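Local coordinates for anaphase-promoting complex subunit CUT9 (Schizosaccharomyces pombe, PDB 2XPI), which forms part of the anaphase-promoting complex/cyclosome, the E3 ubiquitin ligase that controls progression through mitosis and G1, and pairs with a second copy of itself through its tetratricopeptide repeats, at residues S49-S54 with M191-I196; W90-L95 with A120-Q125; C152-A157 with A200-L205. One frame throughout, in Å; residues are numbered along the deposited sequence.

Contact 1 of 3, residues S49-S54 with M191-I196; sequences STLTIS and MQDGGI
The turn formed by 49-54 and the irregular loop of 191-196 run closest at Ser49 and Gly195, whose CA atoms lie 5.2 Å apart, and the gap widens to 6.6 Å between the CA atoms of Thr52 and Asp193. One carboxylate receives all three hydrogen bonds between the segments. Asp193 holds CG in the crowded position between its backbone N and carbonyl carbon, so that both oxygens face the turn. OD2 of Asp193 takes an almost straight bond from the N-H of Ser49 on its syn lone pair (2.8 Å, 169°). The same OD2 receives the hydroxyl of Thr52 on its anti lone pair, with Thr52 OG1 at 3.0 Å. The other oxygen, Asp193 OD1, accepts Ser49 OG at 2.8 Å, again on the syn side. It also takes the Gly195 N-H nearly along the C-O axis, at 2.8 Å between Asp193 OD1 and Gly195 N and with an angle of 171°. Four donors from two parts of the chain therefore hold the carboxylate in both position and rotation, and would be expected to favour its ionised form. Beside this polar cluster Leu51 lays CD1 against the backbone, 3.3 Å from Gly195 N. Gly194 has a positive phi (118°), and its backbone angles are ones that call for glycine. The second subunit continues the network: its Asp93 bonds to Thr50 OG1, and its Gln97 to Ile196 O. The bond from Gly195 N back to Asp193 OD1 closes an Asx turn, which sets the carboxylate whose remaining bonds tie the N-terminal segment to the loop before helix 198-212, at the homodimer interface that TPR repeats 1-7 mediate.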
ATOM      1  N   SER A  49     -16.589  15.699 -14.135  1.00 45.83           N
ATOM      2  CA  SER A  49     -15.797  14.701 -13.417  1.00 45.50           C
ATOM      3  C   SER A  49     -14.878  13.966 -14.382  1.00 43.58           C
ATOM      4  O   SER A  49     -14.692  14.392 -15.510  1.00 46.09           O
ATOM      5  CB  SER A  49     -16.715  13.692 -12.723  1.00 46.36           C
ATOM      6  OG  SER A  49     -17.443  12.932 -13.675  1.00 46.90           O
ATOM      7  N   THR A  50     -14.306  12.855 -13.952  1.00 41.61           N
ATOM      8  CA  THR A  50     -13.419  12.129 -14.841  1.00 44.39           C
ATOM      9  C   THR A  50     -14.180  11.424 -15.963  1.00 45.65           C
ATOM     10  O   THR A  50     -13.630  11.188 -17.020  1.00 46.77           O
ATOM     11  CB  THR A  50     -12.533  11.141 -14.086  1.00 45.53           C
ATOM     12  OG1 THR A  50     -13.355  10.208 -13.370  1.00 46.93           O
ATOM     13  CG2 THR A  50     -11.666  11.901 -13.111  1.00 46.09           C
ATOM     14  N   LEU A  51     -15.446  11.105 -15.738  1.00 45.10           N
ATOM     15  CA  LEU A  51     -16.249  10.498 -16.782  1.00 44.86           C
ATOM     16  C   LEU A  51     -16.061  11.213 -18.112  1.00 48.67           C
ATOM     17  O   LEU A  51     -15.996  10.570 -19.154  1.00 52.58           O
ATOM     18  CB  LEU A  51     -17.725  10.470 -16.381  1.00 42.28           C
ATOM     19  CG  LEU A  51     -18.018   9.624 -15.137  1.00 37.55           C
ATOM     20  CD1 LEU A  51     -19.521   9.475 -14.919  1.00 38.50           C
ATOM     21  CD2 LEU A  51     -17.342   8.258 -15.273  1.00 33.14           C
ATOM     22  N   THR A  52     -15.960  12.540 -18.075  1.00 49.53           N
ATOM     23  CA  THR A  52     -15.745  13.348 -19.282  1.00 52.18           C
ATOM     24  C   THR A  52     -14.408  13.063 -20.008  1.00 53.41           C
ATOM     25  O   THR A  52     -14.318  13.202 -21.222  1.00 55.29           O
ATOM     26  CB  THR A  52     -15.861  14.855 -18.967  1.00 53.17           C
ATOM     27  OG1 THR A  52     -17.238  15.226 -18.907  1.00 55.23           O
ATOM     28  CG2 THR A  52     -15.201  15.689 -20.047  1.00 54.97           C
ATOM     29  N   ILE A  53     -13.389  12.659 -19.253  1.00 53.28           N
ATOM     30  CA  ILE A  53     -12.067  12.323 -19.774  1.00 52.89           C
ATOM     31  C   ILE A  53     -11.899  10.831 -20.041  1.00 48.34           C
ATOM     32  O   ILE A  53     -10.820  10.389 -20.394  1.00 48.02           O
ATOM     33  CB  ILE A  53     -10.959  12.581 -18.729  1.00 56.45           C
ATOM     34  CG1 ILE A  53     -11.045  13.950 -18.094  1.00 57.34           C
ATOM     35  CG2 ILE A  53      -9.580  12.456 -19.352  1.00 60.26           C
ATOM     36  CD1 ILE A  53      -9.960  14.093 -17.050  1.00 55.77           C
ATOM     37  N   SER A  54     -12.914  10.025 -19.798  1.00 45.59           N
ATOM     38  CA  SER A  54     -12.728   8.611 -20.043  1.00 43.85           C
ATOM     39  C   SER A  54     -12.545   8.377 -21.562  1.00 43.12           C
ATOM     40  O   SER A  54     -13.265   8.960 -22.370  1.00 44.06           O
ATOM     41  CB  SER A  54     -13.913   7.829 -19.500  1.00 45.74           C
ATOM     42  OG  SER A  54     -13.756   6.450 -19.773  1.00 49.07           O
ATOM     43  N   MET A 191     -22.268  21.100 -17.744  1.00 82.35           N
ATOM     44  CA  MET A 191     -23.333  20.978 -16.744  1.00 82.10           C
ATOM     45  C   MET A 191     -23.197  19.750 -15.815  1.00 77.07           C
ATOM     46  O   MET A 191     -22.839  19.908 -14.643  1.00 74.64           O
ATOM     47  CB  MET A 191     -24.725  21.032 -17.406  1.00 85.82           C
ATOM     48  CG  MET A 191     -25.038  19.907 -18.404  1.00 86.31           C
ATOM     49  SD  MET A 191     -24.053  19.968 -19.911  1.00236.99           S
ATOM     50  CE  MET A 191     -24.395  21.630 -20.478  1.00131.59           C
ATOM     51  N   GLN A 192     -23.482  18.549 -16.336  1.00 74.50           N
ATOM     52  CA  GLN A 192     -23.410  17.295 -15.558  1.00 70.03           C
ATOM     53  C   GLN A 192     -23.146  16.040 -16.418  1.00 64.38           C
ATOM     54  O   GLN A 192     -23.857  15.791 -17.386  1.00 66.04           O
ATOM     55  CB  GLN A 192     -24.698  17.086 -14.740  1.00 72.87           C
ATOM     56  CG  GLN A 192     -24.764  17.844 -13.409  1.00 74.41           C
ATOM     57  CD  GLN A 192     -26.045  17.570 -12.629  1.00 76.27           C
ATOM     58  OE1 GLN A 192     -26.667  16.510 -12.765  1.00 76.10           O
ATOM     59  NE2 GLN A 192     -26.444  18.531 -11.805  1.00 78.13           N
ATOM     60  N   ASP A 193     -22.151  15.240 -16.037  1.00 57.26           N
ATOM     61  CA  ASP A 193     -21.775  14.042 -16.794  1.00 52.97           C
ATOM     62  C   ASP A 193     -22.034  12.688 -16.103  1.00 49.87           C
ATOM     63  O   ASP A 193     -21.850  11.637 -16.717  1.00 51.37           O
ATOM     64  CB  ASP A 193     -20.299  14.115 -17.195  1.00 51.85           C
ATOM     65  CG  ASP A 193     -19.370  14.085 -15.997  1.00 51.38           C
ATOM     66  OD1 ASP A 193     -19.805  13.633 -14.910  1.00 50.90           O
ATOM     67  OD2 ASP A 193     -18.206  14.517 -16.138  1.00 50.99           O
ATOM     68  N   GLY A 194     -22.432  12.704 -14.833  1.00 45.08           N
ATOM     69  CA  GLY A 194     -22.781  11.480 -14.141  1.00 41.15           C
ATOM     70  C   GLY A 194     -21.885  11.204 -12.944  1.00 40.31           C
ATOM     71  O   GLY A 194     -22.240  10.404 -12.076  1.00 38.86           O
ATOM     72  N   GLY A 195     -20.717  11.848 -12.915  1.00 39.75           N
ATOM     73  CA  GLY A 195     -19.774  11.705 -11.814  1.00 38.14           C
ATOM     74  C   GLY A 195     -19.835  12.863 -10.841  1.00 36.57           C
ATOM     75  O   GLY A 195     -20.663  13.763 -11.014  1.00 36.78           O
ATOM     76  N   ILE A 196     -18.989  12.821  -9.809  1.00 36.47           N
ATOM     77  CA  ILE A 196     -18.869  13.894  -8.806  1.00 38.34           C
ATOM     78  C   ILE A 196     -18.221  15.125  -9.429  1.00 40.76           C
ATOM     79  O   ILE A 196     -17.173  15.009 -10.051  1.00 42.35           O
ATOM     80  CB  ILE A 196     -17.925  13.514  -7.640  1.00 37.84           C
ATOM     81  CG1 ILE A 196     -18.068  12.045  -7.202  1.00 39.05           C
ATOM     82  CG2 ILE A 196     -18.046  14.523  -6.492  1.00 35.59           C
ATOM     83  CD1 ILE A 196     -19.425  11.626  -6.979  1.00 43.02           C
TER

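Contact 2 of 3, residues W90-L95 with A120-Q125; sequences WRHDAL and AFWLAQ
Trp122 sets CG beside its backbone N, anti to the carbonyl carbon (chi1 -76°), which swings the indole into the gap between the helices; Arg91 and His92 both have CG anti to the backbone N and reach across to it. The Arg91 chain is bent at chi3, turning a face of its guanidinium to the root of the Trp122 side chain, with Trp122 CB 3.5 Å above the centre of the guanidinium plane. NH2 of Arg91 continues obliquely toward the pyrrole side, 3.7 Å from Trp122 CD1. Further out, His92 presents an edge. Its CE1 comes over the face of the indole near the rim, 3.9 Å from Trp122 CH2, in a T-shaped pair whose planes meet at 88° and whose centroids, imidazole to six-membered ring, are 5.2 Å apart. Leu95 adds a methyl at an oblique approach, CD1 lying 3.8 Å from Trp122 CE3. The opposite face of the indole is taken by Phe121, its neighbour in the same helix, so the ring is clasped from both faces. Helices 83-96 and 117-129 belong to TPR 1 and TPR 2 and run roughly parallel, 25° apart with local axes 10.9 Å from each other, as the first helices of consecutive repeats do in the TPR fold. The polar ends of Trp122 and Arg91 have partners: Trp122 NE1 bonds to the carbonyl O of Ile53, and Arg91 NH1 forms a salt bridge with Asp119. Met96 of the second subunit also packs on Trp122. No hydrogen bond links the two segments, so packing carries the contact between them, while the salt bridge to Asp119, one residue before 120-125, adds a charged link between the same helices and probably offsets the buried arginine charge.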
ATOM      1  N   TRP A  90      -6.330   0.901 -24.524  1.00 38.80           N
ATOM      2  CA  TRP A  90      -5.421  -0.094 -23.978  1.00 38.73           C
ATOM      3  C   TRP A  90      -4.912   0.313 -22.593  1.00 39.82           C
ATOM      4  O   TRP A  90      -4.929  -0.481 -21.662  1.00 39.35           O
ATOM      5  CB  TRP A  90      -4.265  -0.317 -24.956  1.00 39.63           C
ATOM      6  CG  TRP A  90      -3.223  -1.275 -24.513  1.00 41.35           C
ATOM      7  CD1 TRP A  90      -3.312  -2.170 -23.490  1.00 42.56           C
ATOM      8  CD2 TRP A  90      -1.918  -1.438 -25.080  1.00 43.91           C
ATOM      9  NE1 TRP A  90      -2.138  -2.880 -23.380  1.00 44.90           N
ATOM     10  CE2 TRP A  90      -1.264  -2.447 -24.344  1.00 44.24           C
ATOM     11  CE3 TRP A  90      -1.242  -0.837 -26.149  1.00 45.90           C
ATOM     12  CZ2 TRP A  90       0.029  -2.869 -24.639  1.00 43.44           C
ATOM     13  CZ3 TRP A  90       0.050  -1.254 -26.437  1.00 46.07           C
ATOM     14  CH2 TRP A  90       0.670  -2.257 -25.680  1.00 45.12           C
ATOM     15  N   ARG A  91      -4.448   1.549 -22.461  1.00 40.83           N
ATOM     16  CA  ARG A  91      -4.022   2.061 -21.169  1.00 39.57           C
ATOM     17  C   ARG A  91      -5.170   1.952 -20.178  1.00 40.02           C
ATOM     18  O   ARG A  91      -4.997   1.483 -19.061  1.00 40.25           O
ATOM     19  CB  ARG A  91      -3.603   3.512 -21.299  1.00 39.24           C
ATOM     20  CG  ARG A  91      -3.468   4.215 -19.992  1.00 39.99           C
ATOM     21  CD  ARG A  91      -3.465   5.714 -20.236  1.00 42.22           C
ATOM     22  NE  ARG A  91      -4.763   6.189 -20.704  1.00 41.80           N
ATOM     23  CZ  ARG A  91      -4.947   7.344 -21.327  1.00 41.42           C
ATOM     24  NH1 ARG A  91      -3.905   8.121 -21.555  1.00 41.45           N
ATOM     25  NH2 ARG A  91      -6.165   7.715 -21.728  1.00 41.24           N
ATOM     26  N   HIS A  92      -6.361   2.347 -20.601  1.00 39.55           N
ATOM     27  CA  HIS A  92      -7.499   2.345 -19.696  1.00 40.77           C
ATOM     28  C   HIS A  92      -7.783   0.961 -19.121  1.00 41.41           C
ATOM     29  O   HIS A  92      -8.047   0.802 -17.923  1.00 39.58           O
ATOM     30  CB  HIS A  92      -8.735   2.849 -20.411  1.00 41.76           C
ATOM     31  CG  HIS A  92      -9.771   3.399 -19.495  1.00 43.46           C
ATOM     32  ND1 HIS A  92      -9.546   4.508 -18.703  1.00 45.06           N
ATOM     33  CD2 HIS A  92     -11.046   3.016 -19.256  1.00 43.91           C
ATOM     34  CE1 HIS A  92     -10.636   4.780 -18.012  1.00 44.63           C
ATOM     35  NE2 HIS A  92     -11.560   3.890 -18.329  1.00 46.25           N
ATOM     36  N   ASP A  93      -7.752  -0.040 -19.984  1.00 41.85           N
ATOM     37  CA  ASP A  93      -8.099  -1.374 -19.554  1.00 42.16           C
ATOM     38  C   ASP A  93      -6.991  -1.927 -18.668  1.00 40.84           C
ATOM     39  O   ASP A  93      -7.258  -2.631 -17.698  1.00 43.18           O
ATOM     40  CB  ASP A  93      -8.372  -2.272 -20.751  1.00 45.83           C
ATOM     41  CG  ASP A  93      -8.717  -3.667 -20.343  1.00 53.48           C
ATOM     42  OD1 ASP A  93      -7.895  -4.571 -20.585  1.00 56.29           O
ATOM     43  OD2 ASP A  93      -9.803  -3.869 -19.757  1.00 58.04           O
ATOM     44  N   ALA A  94      -5.745  -1.585 -18.971  1.00 37.36           N
ATOM     45  CA  ALA A  94      -4.634  -2.006 -18.112  1.00 35.41           C
ATOM     46  C   ALA A  94      -4.856  -1.549 -16.661  1.00 34.93           C
ATOM     47  O   ALA A  94      -4.779  -2.343 -15.737  1.00 37.46           O
ATOM     48  CB  ALA A  94      -3.288  -1.492 -18.647  1.00 31.56           C
ATOM     49  N   LEU A  95      -5.097  -0.255 -16.495  1.00 34.64           N
ATOM     50  CA  LEU A  95      -5.434   0.364 -15.235  1.00 37.82           C
ATOM     51  C   LEU A  95      -6.505  -0.468 -14.543  1.00 41.43           C
ATOM     52  O   LEU A  95      -6.311  -0.991 -13.448  1.00 44.26           O
ATOM     53  CB  LEU A  95      -6.029   1.735 -15.538  1.00 39.14           C
ATOM     54  CG  LEU A  95      -5.511   2.979 -14.844  1.00 41.80           C
ATOM     55  CD1 LEU A  95      -6.453   4.162 -15.160  1.00 45.03           C
ATOM     56  CD2 LEU A  95      -5.405   2.728 -13.363  1.00 38.85           C
ATOM     57  N   ALA A 120      -1.800  13.105 -19.542  1.00 45.28           N
ATOM     58  CA  ALA A 120      -1.000  13.322 -18.343  1.00 44.60           C
ATOM     59  C   ALA A 120      -1.785  12.905 -17.106  1.00 45.70           C
ATOM     60  O   ALA A 120      -1.241  12.286 -16.191  1.00 49.94           O
ATOM     61  CB  ALA A 120      -0.610  14.775 -18.232  1.00 44.90           C
ATOM     62  N   PHE A 121      -3.063  13.259 -17.062  1.00 42.21           N
ATOM     63  CA  PHE A 121      -3.898  12.860 -15.945  1.00 41.76           C
ATOM     64  C   PHE A 121      -3.915  11.343 -15.764  1.00 42.49           C
ATOM     65  O   PHE A 121      -3.650  10.820 -14.681  1.00 40.35           O
ATOM     66  CB  PHE A 121      -5.336  13.333 -16.143  1.00 41.36           C
ATOM     67  CG  PHE A 121      -6.297  12.725 -15.172  1.00 38.33           C
ATOM     68  CD1 PHE A 121      -6.363  13.186 -13.859  1.00 37.73           C
ATOM     69  CD2 PHE A 121      -7.113  11.672 -15.551  1.00 38.25           C
ATOM     70  CE1 PHE A 121      -7.249  12.614 -12.937  1.00 37.18           C
ATOM     71  CE2 PHE A 121      -8.006  11.084 -14.632  1.00 37.73           C
ATOM     72  CZ  PHE A 121      -8.066  11.559 -13.321  1.00 36.17           C
ATOM     73  N   TRP A 122      -4.247  10.641 -16.838  1.00 43.38           N
ATOM     74  CA  TRP A 122      -4.432   9.201 -16.764  1.00 42.01           C
ATOM     75  C   TRP A 122      -3.129   8.479 -16.463  1.00 41.86           C
ATOM     76  O   TRP A 122      -3.131   7.442 -15.782  1.00 41.03           O
ATOM     77  CB  TRP A 122      -5.097   8.683 -18.039  1.00 39.31           C
ATOM     78  CG  TRP A 122      -6.565   9.001 -18.073  1.00 35.82           C
ATOM     79  CD1 TRP A 122      -7.216   9.848 -18.940  1.00 34.44           C
ATOM     80  CD2 TRP A 122      -7.559   8.512 -17.168  1.00 34.36           C
ATOM     81  NE1 TRP A 122      -8.554   9.884 -18.642  1.00 33.90           N
ATOM     82  CE2 TRP A 122      -8.791   9.073 -17.557  1.00 34.19           C
ATOM     83  CE3 TRP A 122      -7.527   7.647 -16.065  1.00 36.49           C
ATOM     84  CZ2 TRP A 122      -9.990   8.791 -16.884  1.00 34.07           C
ATOM     85  CZ3 TRP A 122      -8.728   7.369 -15.392  1.00 35.47           C
ATOM     86  CH2 TRP A 122      -9.935   7.942 -15.807  1.00 33.98           C
ATOM     87  N   LEU A 123      -2.021   9.042 -16.946  1.00 39.95           N
ATOM     88  CA  LEU A 123      -0.701   8.490 -16.656  1.00 39.40           C
ATOM     89  C   LEU A 123      -0.413   8.692 -15.173  1.00 42.36           C
ATOM     90  O   LEU A 123       0.039   7.777 -14.477  1.00 42.95           O
ATOM     91  CB  LEU A 123       0.366   9.192 -17.483  1.00 37.86           C
ATOM     92  CG  LEU A 123       1.636   8.413 -17.834  1.00 39.69           C
ATOM     93  CD1 LEU A 123       2.874   9.309 -17.814  1.00 39.83           C
ATOM     94  CD2 LEU A 123       1.843   7.182 -16.967  1.00 40.06           C
ATOM     95  N   ALA A 124      -0.674   9.910 -14.701  1.00 43.26           N
ATOM     96  CA  ALA A 124      -0.562  10.239 -13.285  1.00 41.79           C
ATOM     97  C   ALA A 124      -1.369   9.270 -12.411  1.00 39.74           C
ATOM     98  O   ALA A 124      -0.900   8.861 -11.345  1.00 41.38           O
ATOM     99  CB  ALA A 124      -1.005  11.674 -13.049  1.00 42.29           C
ATOM    100  N   GLN A 125      -2.567   8.903 -12.870  1.00 37.45           N
ATOM    101  CA  GLN A 125      -3.435   7.961 -12.163  1.00 40.20           C
ATOM    102  C   GLN A 125      -2.736   6.650 -11.890  1.00 42.48           C
ATOM    103  O   GLN A 125      -2.815   6.096 -10.783  1.00 43.08           O
ATOM    104  CB  GLN A 125      -4.663   7.649 -12.998  1.00 44.58           C
ATOM    105  CG  GLN A 125      -5.869   8.474 -12.664  1.00 49.80           C
ATOM    106  CD  GLN A 125      -6.487   8.031 -11.375  1.00 54.41           C
ATOM    107  OE1 GLN A 125      -7.530   7.379 -11.364  1.00 56.63           O
ATOM    108  NE2 GLN A 125      -5.835   8.355 -10.274  1.00 55.84           N
TER

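Contact 3 of 3, residues C152-A157 with A200-L205; sequences CRYLAA and ASMCYL
Helices 150-162 and 198-212 run side by side in the same direction, their local axes 10.0 Å apart and inclined by only 20°. They draw nearest at Tyr154 and Met202, with 6.0 Å between the CA atoms, and are wider at Ala157 and Leu205. Tyr154 is the side chain that bridges the gap. With CG anti to its backbone N (chi1 173°) the phenol reaches out across the direction of the helices and passes beside Ser201, Tyr154 CE1 lying 3.5 Å from Ser201 CB. Leu205 crosses this ring at about a right angle and drops its CD2 methyl 3.7 Å from Tyr154 CD1. The same methyl rests on the backbone of the first helix, 3.5 Å from Tyr154 O, and meets Ala157 CB, so a single branch of Leu205 fills the angle between ring, carbonyl and alanine. The two segments belong to TPR 3 and TPR 4, and the shallow crossing is that of corresponding helices in successive repeats of a TPR superhelix, where small residues such as Ala157 allow bulky ones to fit between them. Met202 comes to the edge of the same ring, near its plane, with Met202 CG 4.1 Å from Tyr154 CD1. The methionine chain then bends at chi3, and Met202 SD crosses the aliphatic part of Arg153 at about a right angle, 4.1 Å from Arg153 CG. Arg153 itself turns its polar end elsewhere, NE bonding to the carbonyl O of Leu172. The hydroxyls of this interface are satisfied by the second subunit: its Gln97 accepts from Tyr154 OH through the backbone O and pairs through OE1 with Ser201 OG. A bound gold(I) cyanide ion, whose site includes Asn177 and Arg206, lies about 4 Å from the side chain of Met202.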
ATOM      1  N   CYS A 152      -6.294  17.455 -13.472  1.00 49.31           N
ATOM      2  CA  CYS A 152      -4.882  17.469 -13.118  1.00 50.73           C
ATOM      3  C   CYS A 152      -4.650  18.243 -11.817  1.00 50.73           C
ATOM      4  O   CYS A 152      -3.775  17.905 -11.033  1.00 52.19           O
ATOM      5  CB  CYS A 152      -4.042  18.039 -14.264  1.00 53.56           C
ATOM      6  SG  CYS A 152      -3.953  16.996 -15.775  1.00 61.02           S
ATOM      7  N   ARG A 153      -5.448  19.276 -11.584  1.00 49.89           N
ATOM      8  CA  ARG A 153      -5.384  20.019 -10.329  1.00 48.56           C
ATOM      9  C   ARG A 153      -5.861  19.140  -9.167  1.00 46.86           C
ATOM     10  O   ARG A 153      -5.190  19.025  -8.138  1.00 49.17           O
ATOM     11  CB  ARG A 153      -6.227  21.293 -10.423  1.00 47.49           C
ATOM     12  CG  ARG A 153      -5.996  22.269  -9.305  1.00 48.70           C
ATOM     13  CD  ARG A 153      -6.692  23.594  -9.580  1.00 55.00           C
ATOM     14  NE  ARG A 153      -5.809  24.715  -9.256  1.00 62.24           N
ATOM     15  CZ  ARG A 153      -5.126  25.419 -10.153  1.00 67.97           C
ATOM     16  NH1 ARG A 153      -5.244  25.150 -11.446  1.00 68.62           N
ATOM     17  NH2 ARG A 153      -4.335  26.406  -9.757  1.00 72.77           N
ATOM     18  N   TYR A 154      -7.021  18.521  -9.331  1.00 41.65           N
ATOM     19  CA  TYR A 154      -7.470  17.565  -8.349  1.00 42.44           C
ATOM     20  C   TYR A 154      -6.403  16.520  -8.009  1.00 44.55           C
ATOM     21  O   TYR A 154      -6.131  16.258  -6.830  1.00 43.87           O
ATOM     22  CB  TYR A 154      -8.723  16.853  -8.827  1.00 42.23           C
ATOM     23  CG  TYR A 154      -9.132  15.731  -7.915  1.00 42.58           C
ATOM     24  CD1 TYR A 154      -9.710  16.000  -6.675  1.00 44.86           C
ATOM     25  CD2 TYR A 154      -8.952  14.404  -8.284  1.00 41.68           C
ATOM     26  CE1 TYR A 154     -10.089  14.975  -5.814  1.00 45.76           C
ATOM     27  CE2 TYR A 154      -9.334  13.366  -7.436  1.00 42.85           C
ATOM     28  CZ  TYR A 154      -9.897  13.659  -6.198  1.00 45.72           C
ATOM     29  OH  TYR A 154     -10.288  12.648  -5.351  1.00 46.77           O
ATOM     30  N   LEU A 155      -5.809  15.913  -9.038  1.00 45.09           N
ATOM     31  CA  LEU A 155      -4.906  14.786  -8.809  1.00 43.91           C
ATOM     32  C   LEU A 155      -3.569  15.219  -8.212  1.00 43.29           C
ATOM     33  O   LEU A 155      -3.023  14.530  -7.350  1.00 45.84           O
ATOM     34  CB  LEU A 155      -4.696  13.968 -10.074  1.00 45.00           C
ATOM     35  CG  LEU A 155      -4.012  12.627  -9.793  1.00 47.36           C
ATOM     36  CD1 LEU A 155      -4.702  11.879  -8.670  1.00 45.44           C
ATOM     37  CD2 LEU A 155      -3.960  11.775 -11.044  1.00 48.78           C
ATOM     38  N   ALA A 156      -3.055  16.364  -8.652  1.00 40.21           N
ATOM     39  CA  ALA A 156      -1.833  16.909  -8.075  1.00 38.57           C
ATOM     40  C   ALA A 156      -2.054  17.227  -6.592  1.00 41.36           C
ATOM     41  O   ALA A 156      -1.226  16.894  -5.754  1.00 42.85           O
ATOM     42  CB  ALA A 156      -1.363  18.138  -8.832  1.00 34.22           C
ATOM     43  N   ALA A 157      -3.177  17.863  -6.278  1.00 40.85           N
ATOM     44  CA  ALA A 157      -3.526  18.157  -4.893  1.00 41.19           C
ATOM     45  C   ALA A 157      -3.649  16.868  -4.092  1.00 42.86           C
ATOM     46  O   ALA A 157      -3.159  16.766  -2.962  1.00 43.80           O
ATOM     47  CB  ALA A 157      -4.838  18.946  -4.824  1.00 39.44           C
ATOM     48  N   ALA A 200     -16.586  19.727  -6.308  1.00 43.08           N
ATOM     49  CA  ALA A 200     -16.893  19.138  -5.021  1.00 39.03           C
ATOM     50  C   ALA A 200     -15.654  18.476  -4.458  1.00 42.83           C
ATOM     51  O   ALA A 200     -15.236  18.762  -3.327  1.00 46.40           O
ATOM     52  CB  ALA A 200     -17.980  18.152  -5.153  1.00 37.20           C
ATOM     53  N   SER A 201     -15.048  17.613  -5.264  1.00 42.77           N
ATOM     54  CA  SER A 201     -13.905  16.811  -4.849  1.00 42.82           C
ATOM     55  C   SER A 201     -12.746  17.640  -4.326  1.00 43.41           C
ATOM     56  O   SER A 201     -12.027  17.220  -3.419  1.00 43.77           O
ATOM     57  CB  SER A 201     -13.436  15.922  -6.005  1.00 44.98           C
ATOM     58  OG  SER A 201     -14.472  15.020  -6.387  1.00 46.26           O
ATOM     59  N   MET A 202     -12.550  18.821  -4.890  1.00 43.33           N
ATOM     60  CA  MET A 202     -11.470  19.671  -4.413  1.00 44.34           C
ATOM     61  C   MET A 202     -11.783  20.359  -3.056  1.00 45.53           C
ATOM     62  O   MET A 202     -10.871  20.630  -2.269  1.00 44.13           O
ATOM     63  CB  MET A 202     -11.049  20.671  -5.500  1.00 45.40           C
ATOM     64  CG  MET A 202     -10.434  20.003  -6.721  1.00 45.66           C
ATOM     65  SD  MET A 202      -9.622  21.164  -7.841  1.00 66.67           S
ATOM     66  CE  MET A 202     -10.981  21.786  -8.815  1.00 41.69           C
ATOM     67  N   CYS A 203     -13.062  20.625  -2.778  1.00 46.43           N
ATOM     68  CA  CYS A 203     -13.457  21.142  -1.458  1.00 47.10           C
ATOM     69  C   CYS A 203     -13.281  20.047  -0.428  1.00 44.88           C
ATOM     70  O   CYS A 203     -12.966  20.328   0.723  1.00 45.75           O
ATOM     71  CB  CYS A 203     -14.920  21.592  -1.424  1.00 47.68           C
ATOM     72  SG  CYS A 203     -15.313  23.138  -2.275  1.00 62.05           S
ATOM     73  N   TYR A 204     -13.509  18.801  -0.842  1.00 40.14           N
ATOM     74  CA  TYR A 204     -13.322  17.678   0.052  1.00 39.16           C
ATOM     75  C   TYR A 204     -11.856  17.617   0.386  1.00 39.84           C
ATOM     76  O   TYR A 204     -11.469  17.377   1.536  1.00 38.99           O
ATOM     77  CB  TYR A 204     -13.758  16.366  -0.599  1.00 38.60           C
ATOM     78  CG  TYR A 204     -13.208  15.150   0.114  1.00 38.66           C
ATOM     79  CD1 TYR A 204     -13.734  14.737   1.323  1.00 38.38           C
ATOM     80  CD2 TYR A 204     -12.142  14.429  -0.417  1.00 40.14           C
ATOM     81  CE1 TYR A 204     -13.226  13.639   1.979  1.00 40.21           C
ATOM     82  CE2 TYR A 204     -11.628  13.327   0.233  1.00 40.66           C
ATOM     83  CZ  TYR A 204     -12.171  12.937   1.429  1.00 42.95           C
ATOM     84  OH  TYR A 204     -11.657  11.834   2.087  1.00 46.56           O
ATOM     85  N   LEU A 205     -11.035  17.845  -0.631  1.00 41.58           N
ATOM     86  CA  LEU A 205      -9.598  17.736  -0.473  1.00 44.51           C
ATOM     87  C   LEU A 205      -9.163  18.842   0.463  1.00 46.17           C
ATOM     88  O   LEU A 205      -8.389  18.622   1.398  1.00 47.04           O
ATOM     89  CB  LEU A 205      -8.912  17.874  -1.821  1.00 46.35           C
ATOM     90  CG  LEU A 205      -7.887  16.812  -2.222  1.00 46.81           C
ATOM     91  CD1 LEU A 205      -8.265  15.413  -1.750  1.00 44.86           C
ATOM     92  CD2 LEU A 205      -7.716  16.859  -3.732  1.00 47.36           C
TER

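How the contacts relate
The three contacts cluster at the N-terminal end of the solenoid, their centres 14 to 18 Å apart, and each touches the second subunit. Along the chain contact 2 falls entirely between the two segments of contact 1, whereas 152-157 and 200-205 of contact 3 straddle its second segment; contact 2 closes before contact 3 opens. Contacts 2 and 3 join the helices of TPR 1 to TPR 2 and TPR 3 to TPR 4, and are themselves connected where Leu155 packs on Ala124 between helices 117-129 and 150-162. Contact 1 borders both, through Thr50 on Phe121 and Ile196 on Ser201, so loop and repeats together probably form part of the TPR 1-7 dimerisation surface.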